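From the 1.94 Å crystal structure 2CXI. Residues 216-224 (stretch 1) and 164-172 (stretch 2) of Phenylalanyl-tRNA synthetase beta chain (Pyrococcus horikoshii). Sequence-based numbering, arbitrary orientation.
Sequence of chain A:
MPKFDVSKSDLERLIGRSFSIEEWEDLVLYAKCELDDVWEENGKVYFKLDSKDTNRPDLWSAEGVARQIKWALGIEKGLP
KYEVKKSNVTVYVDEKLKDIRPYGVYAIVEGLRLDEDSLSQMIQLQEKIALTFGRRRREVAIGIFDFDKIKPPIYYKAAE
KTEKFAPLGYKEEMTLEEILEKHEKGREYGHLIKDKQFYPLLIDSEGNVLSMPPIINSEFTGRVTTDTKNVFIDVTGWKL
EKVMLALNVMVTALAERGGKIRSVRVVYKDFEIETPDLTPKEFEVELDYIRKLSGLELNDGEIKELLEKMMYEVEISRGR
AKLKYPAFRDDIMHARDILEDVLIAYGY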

ATOM      1  N   ILE A 216       5.063  14.642  27.011  1.00 17.65           N
ATOM      2  CA  ILE A 216       4.907  15.908  26.284  1.00 17.95           C
ATOM      3  C   ILE A 216       4.649  15.633  24.805  1.00 17.90           C
ATOM      4  O   ILE A 216       5.157  14.647  24.251  1.00 17.03           O
ATOM      5  CB  ILE A 216       6.216  16.778  26.439  1.00 17.90           C
ATOM      6  CG1 ILE A 216       6.008  18.241  25.987  1.00 15.71           C
ATOM      7  CG2 ILE A 216       7.457  16.082  25.808  1.00 17.79           C
ATOM      8  CD1 ILE A 216       5.058  18.991  26.922  1.00 20.85           C
ATOM      9  N   ASN A 217       3.895  16.536  24.187  1.00 18.11           N
ATOM     10  CA  ASN A 217       3.696  16.563  22.755  1.00 19.19           C
ATOM     11  C   ASN A 217       4.841  17.280  22.016  1.00 19.33           C
ATOM     12  O   ASN A 217       5.680  17.980  22.634  1.00 19.69           O
ATOM     13  CB  ASN A 217       2.303  17.168  22.392  1.00 18.60           C
ATOM     14  CG  ASN A 217       2.060  18.553  23.002  1.00 21.45           C
ATOM     15  OD1 ASN A 217       2.571  18.885  24.091  1.00 20.34           O
ATOM     16  ND2 ASN A 217       1.232  19.351  22.333  1.00 22.75           N
ATOM     17  N   SER A 218       4.868  17.139  20.699  1.00 19.17           N
ATOM     18  CA  SER A 218       5.900  17.807  19.939  1.00 20.95           C
ATOM     19  C   SER A 218       5.568  19.283  19.645  1.00 20.57           C
ATOM     20  O   SER A 218       4.389  19.711  19.626  1.00 20.07           O
ATOM     21  CB  SER A 218       6.157  17.062  18.651  1.00 21.87           C
ATOM     22  OG  SER A 218       5.106  17.339  17.776  1.00 24.49           O
ATOM     23  N   GLU A 219       6.626  20.058  19.427  1.00 21.18           N
ATOM     24  CA  GLU A 219       6.502  21.465  19.005  1.00 20.81           C
ATOM     25  C   GLU A 219       5.931  21.618  17.567  1.00 20.87           C
ATOM     26  O   GLU A 219       5.137  22.528  17.290  1.00 19.80           O
ATOM     27  CB  GLU A 219       7.885  22.147  19.102  1.00 22.01           C
ATOM     28  CG  GLU A 219       7.895  23.592  18.606  1.00 22.98           C
ATOM     29  CD  GLU A 219       7.117  24.571  19.490  1.00 27.13           C
ATOM     30  OE1 GLU A 219       6.630  24.257  20.594  1.00 25.84           O
ATOM     31  OE2 GLU A 219       6.988  25.716  19.064  1.00 32.56           O
ATOM     32  N   PHE A 220       6.329  20.737  16.664  1.00 19.92           N
ATOM     33  CA  PHE A 220       6.046  20.946  15.242  1.00 21.05           C
ATOM     34  C   PHE A 220       5.109  19.962  14.567  1.00 20.98           C
ATOM     35  O   PHE A 220       4.608  20.244  13.467  1.00 21.33           O
ATOM     36  CB  PHE A 220       7.349  20.920  14.464  1.00 22.60           C
ATOM     37  CG  PHE A 220       8.307  22.017  14.864  1.00 23.21           C
ATOM     38  CD1 PHE A 220       8.072  23.333  14.478  1.00 24.57           C
ATOM     39  CD2 PHE A 220       9.446  21.722  15.641  1.00 24.28           C
ATOM     40  CE1 PHE A 220       8.963  24.367  14.855  1.00 25.76           C
ATOM     41  CE2 PHE A 220      10.343  22.747  16.022  1.00 25.73           C
ATOM     42  CZ  PHE A 220      10.098  24.061  15.615  1.00 25.46           C
ATOM     43  N   THR A 221       4.879  18.820  15.203  1.00 18.54           N
ATOM     44  CA  THR A 221       4.050  17.792  14.558  1.00 18.32           C
ATOM     45  C   THR A 221       2.637  17.723  15.108  1.00 17.71           C
ATOM     46  O   THR A 221       2.448  17.398  16.299  1.00 17.95           O
ATOM     47  CB  THR A 221       4.727  16.419  14.692  1.00 18.86           C
ATOM     48  OG1 THR A 221       5.987  16.476  14.027  1.00 18.31           O
ATOM     49  CG2 THR A 221       3.939  15.341  13.875  1.00 16.87           C
ATOM     50  N   GLY A 222       1.662  17.974  14.224  1.00 17.04           N
ATOM     51  CA  GLY A 222       0.239  17.831  14.533  1.00 18.16           C
ATOM     52  C   GLY A 222      -0.338  18.821  15.529  1.00 18.34           C
ATOM     53  O   GLY A 222      -1.303  18.499  16.254  1.00 18.43           O
ATOM     54  N   ARG A 223       0.214  20.037  15.581  1.00 18.32           N
ATOM     55  CA  ARG A 223      -0.319  21.055  16.515  1.00 18.75           C
ATOM     56  C   ARG A 223      -1.765  21.451  16.248  1.00 19.30           C
ATOM     57  O   ARG A 223      -2.159  21.683  15.102  1.00 20.36           O
ATOM     58  CB  ARG A 223       0.592  22.290  16.523  1.00 18.36           C
ATOM     59  CG  ARG A 223       1.969  21.948  17.064  1.00 20.04           C
ATOM     60  CD  ARG A 223       2.035  21.838  18.588  1.00 19.12           C
ATOM     61  NE  ARG A 223       1.565  23.040  19.293  1.00 20.16           N
ATOM     62  CZ  ARG A 223       2.274  24.151  19.441  1.00 24.21           C
ATOM     63  NH1 ARG A 223       3.485  24.256  18.924  1.00 23.53           N
ATOM     64  NH2 ARG A 223       1.762  25.169  20.121  1.00 27.43           N
ATOM     65  N   VAL A 224      -2.579  21.455  17.301  1.00 19.66           N
ATOM     66  CA  VAL A 224      -3.972  21.887  17.221  1.00 18.59           C
ATOM     67  C   VAL A 224      -4.069  23.413  17.407  1.00 19.16           C
ATOM     68  O   VAL A 224      -3.534  23.977  18.357  1.00 17.38           O
ATOM     69  CB  VAL A 224      -4.865  21.212  18.305  1.00 18.82           C
ATOM     70  CG1 VAL A 224      -6.328  21.625  18.155  1.00 16.46           C
ATOM     71  CG2 VAL A 224      -4.759  19.667  18.254  1.00 16.05           C
TER
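Stretch 2 164-172: KFAPLGYKE

Stretch 2 meets stretch 1 through a single backbone bridge, followed by a turn; Glu219 binds Gly169 N within it and Lys171 NZ just after it. Lys164 and Phe165 form a short strand, with phi/psi of -127/149° and -164/167°; Lys164 makes no contact with stretch 1. The Phe165 CA-to-CB bond points toward stretch 1, and its ring edge receives the carbonyl oxygens of Ile216 and Asn217, with Phe165 CE2 4.0 Å from Asn217 O. Ser218 CB lies 3.7 Å from Phe165 CD2.

At Ala166 the first backbone hydrogen bond to stretch 1 forms. Glu219 N donates to Ala166 O at 2.9 Å and a nearly linear 177°, and a water bridges the same oxygen (2.8 Å from Ala166 O) to Phe220 N (3.1 Å). Ala166 CB packs 3.8 Å from Phe220 CE2, at the ring edge.

Pro167 is bridged to Ser218, their CA atoms 4.3 Å apart. Pro167 CB touches Ile216 CG2 at 3.9 Å. Leu168 N donates to Asn217 O (2.9 Å, 156°). The two bonds flanking the Pro167-Ser218 pair each join the residue before one partner to the residue after the other, the pattern of an antiparallel bridge. It is a single bridge. Leu168 N and Glu219 N lie 3.4 Å apart, but both are donors, so no hydrogen bond joins them; each donates to a carbonyl instead. Leu168 CD1 lies over one guanidinium face, 3.5 Å from Arg223 CZ.

Pro167 to Tyr170 form a type II turn, closed by Tyr170 N to Pro167 O at 3.0 Å. Gly169, at phi/psi 94/0°, fits the turn without a side chain, and its N donates to Glu219 OE1 (2.6 Å, 170°). Tyr170 directs its CA-to-CB bond away, but its O approaches Glu219 CB to 3.3 Å. Lys171 NZ forms a salt bridge with Glu219 OE2 at 2.6 Å, while Lys171 O lies at the Phe220 ring edge, 3.4 Å from Phe220 CE2. Glu172 makes no contact with stretch 1.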

ATOM      1  N   LYS A 164      15.225  11.308  18.828  1.00 24.62           N
ATOM      2  CA  LYS A 164      15.121  12.752  18.997  1.00 24.43           C
ATOM      3  C   LYS A 164      13.820  13.305  18.436  1.00 22.68           C
ATOM      4  O   LYS A 164      13.300  12.807  17.443  1.00 21.74           O
ATOM      5  CB  LYS A 164      16.275  13.473  18.263  1.00 23.72           C
ATOM      6  CG  LYS A 164      17.670  13.172  18.774  1.00 26.85           C
ATOM      7  CD  LYS A 164      18.628  14.292  18.242  1.00 28.13           C
ATOM      8  CE  LYS A 164      20.043  13.776  18.013  1.00 37.99           C
ATOM      9  NZ  LYS A 164      20.767  14.648  17.012  1.00 40.55           N
ATOM     10  N   PHE A 165      13.337  14.381  19.062  1.00 21.35           N
ATOM     11  CA  PHE A 165      12.327  15.272  18.475  1.00 20.65           C
ATOM     12  C   PHE A 165      12.338  16.563  19.297  1.00 20.19           C
ATOM     13  O   PHE A 165      12.930  16.597  20.375  1.00 19.19           O
ATOM     14  CB  PHE A 165      10.927  14.601  18.432  1.00 20.08           C
ATOM     15  CG  PHE A 165      10.193  14.533  19.791  1.00 20.26           C
ATOM     16  CD1 PHE A 165      10.489  13.526  20.722  1.00 17.60           C
ATOM     17  CD2 PHE A 165       9.136  15.421  20.069  1.00 19.57           C
ATOM     18  CE1 PHE A 165       9.794  13.432  21.961  1.00 19.01           C
ATOM     19  CE2 PHE A 165       8.450  15.377  21.298  1.00 19.29           C
ATOM     20  CZ  PHE A 165       8.772  14.352  22.258  1.00 19.21           C
ATOM     21  N   ALA A 166      11.694  17.610  18.783  1.00 20.51           N
ATOM     22  CA  ALA A 166      11.619  18.903  19.457  1.00 20.44           C
ATOM     23  C   ALA A 166      10.344  18.905  20.275  1.00 20.96           C
ATOM     24  O   ALA A 166       9.240  18.916  19.686  1.00 20.86           O
ATOM     25  CB  ALA A 166      11.575  20.057  18.424  1.00 21.51           C
ATOM     26  N   PRO A 167      10.472  18.883  21.604  1.00 21.27           N
ATOM     27  CA  PRO A 167       9.272  18.889  22.459  1.00 21.88           C
ATOM     28  C   PRO A 167       8.645  20.284  22.459  1.00 22.03           C
ATOM     29  O   PRO A 167       9.313  21.269  22.106  1.00 22.23           O
ATOM     30  CB  PRO A 167       9.806  18.468  23.839  1.00 21.03           C
ATOM     31  CG  PRO A 167      11.262  19.024  23.858  1.00 21.54           C
ATOM     32  CD  PRO A 167      11.731  18.901  22.396  1.00 20.67           C
ATOM     33  N   LEU A 168       7.356  20.342  22.780  1.00 22.17           N
ATOM     34  CA  LEU A 168       6.595  21.573  22.863  1.00 22.90           C
ATOM     35  C   LEU A 168       7.349  22.636  23.673  1.00 23.62           C
ATOM     36  O   LEU A 168       7.750  22.392  24.820  1.00 23.35           O
ATOM     37  CB  LEU A 168       5.246  21.323  23.540  1.00 22.11           C
ATOM     38  CG  LEU A 168       4.339  22.544  23.692  1.00 23.68           C
ATOM     39  CD1 LEU A 168       3.607  22.822  22.413  1.00 25.23           C
ATOM     40  CD2 LEU A 168       3.349  22.347  24.833  1.00 25.63           C
ATOM     41  N   GLY A 169       7.478  23.803  23.052  1.00 24.09           N
ATOM     42  CA  GLY A 169       8.147  24.974  23.626  1.00 25.67           C
ATOM     43  C   GLY A 169       9.616  25.088  23.246  1.00 26.42           C
ATOM     44  O   GLY A 169      10.272  26.027  23.684  1.00 26.51           O
ATOM     45  N   TYR A 170      10.134  24.142  22.454  1.00 26.41           N
ATOM     46  CA  TYR A 170      11.561  24.114  22.052  1.00 26.97           C
ATOM     47  C   TYR A 170      11.679  23.963  20.529  1.00 27.13           C
ATOM     48  O   TYR A 170      10.959  23.153  19.927  1.00 25.84           O
ATOM     49  CB  TYR A 170      12.311  22.959  22.725  1.00 27.50           C
ATOM     50  CG  TYR A 170      12.485  23.091  24.220  1.00 30.14           C
ATOM     51  CD1 TYR A 170      13.757  23.318  24.785  1.00 33.72           C
ATOM     52  CD2 TYR A 170      11.391  23.005  25.078  1.00 29.82           C
ATOM     53  CE1 TYR A 170      13.917  23.423  26.181  1.00 32.25           C
ATOM     54  CE2 TYR A 170      11.526  23.122  26.453  1.00 30.83           C
ATOM     55  CZ  TYR A 170      12.789  23.338  27.001  1.00 32.13           C
ATOM     56  OH  TYR A 170      12.910  23.453  28.364  1.00 33.07           O
ATOM     57  N   LYS A 171      12.574  24.734  19.893  1.00 26.50           N
ATOM     58  CA  LYS A 171      12.648  24.753  18.416  1.00 27.14           C
ATOM     59  C   LYS A 171      13.617  23.735  17.835  1.00 26.04           C
ATOM     60  O   LYS A 171      13.637  23.534  16.623  1.00 26.29           O
ATOM     61  CB  LYS A 171      13.020  26.142  17.857  1.00 27.86           C
ATOM     62  CG  LYS A 171      12.053  27.243  18.194  1.00 31.55           C
ATOM     63  CD  LYS A 171      10.777  27.080  17.395  1.00 39.25           C
ATOM     64  CE  LYS A 171       9.540  27.593  18.152  1.00 42.76           C
ATOM     65  NZ  LYS A 171       8.284  27.242  17.386  1.00 40.11           N
ATOM     66  N   GLU A 172      14.414  23.108  18.691  1.00 24.85           N
ATOM     67  CA  GLU A 172      15.443  22.157  18.280  1.00 24.67           C
ATOM     68  C   GLU A 172      15.169  20.783  18.882  1.00 24.83           C
ATOM     69  O   GLU A 172      14.732  20.685  20.018  1.00 25.16           O
ATOM     70  CB  GLU A 172      16.851  22.645  18.752  1.00 24.12           C
ATOM     71  CG  GLU A 172      18.014  21.774  18.280  1.00 23.74           C
ATOM     72  CD  GLU A 172      18.045  21.695  16.755  1.00 29.35           C
ATOM     73  OE1 GLU A 172      17.585  20.674  16.174  1.00 31.48           O
ATOM     74  OE2 GLU A 172      18.446  22.680  16.117  1.00 26.40           O
TER
HETATM   75  O   HOH W   1       8.687  18.713  16.907  1.00 29.91           O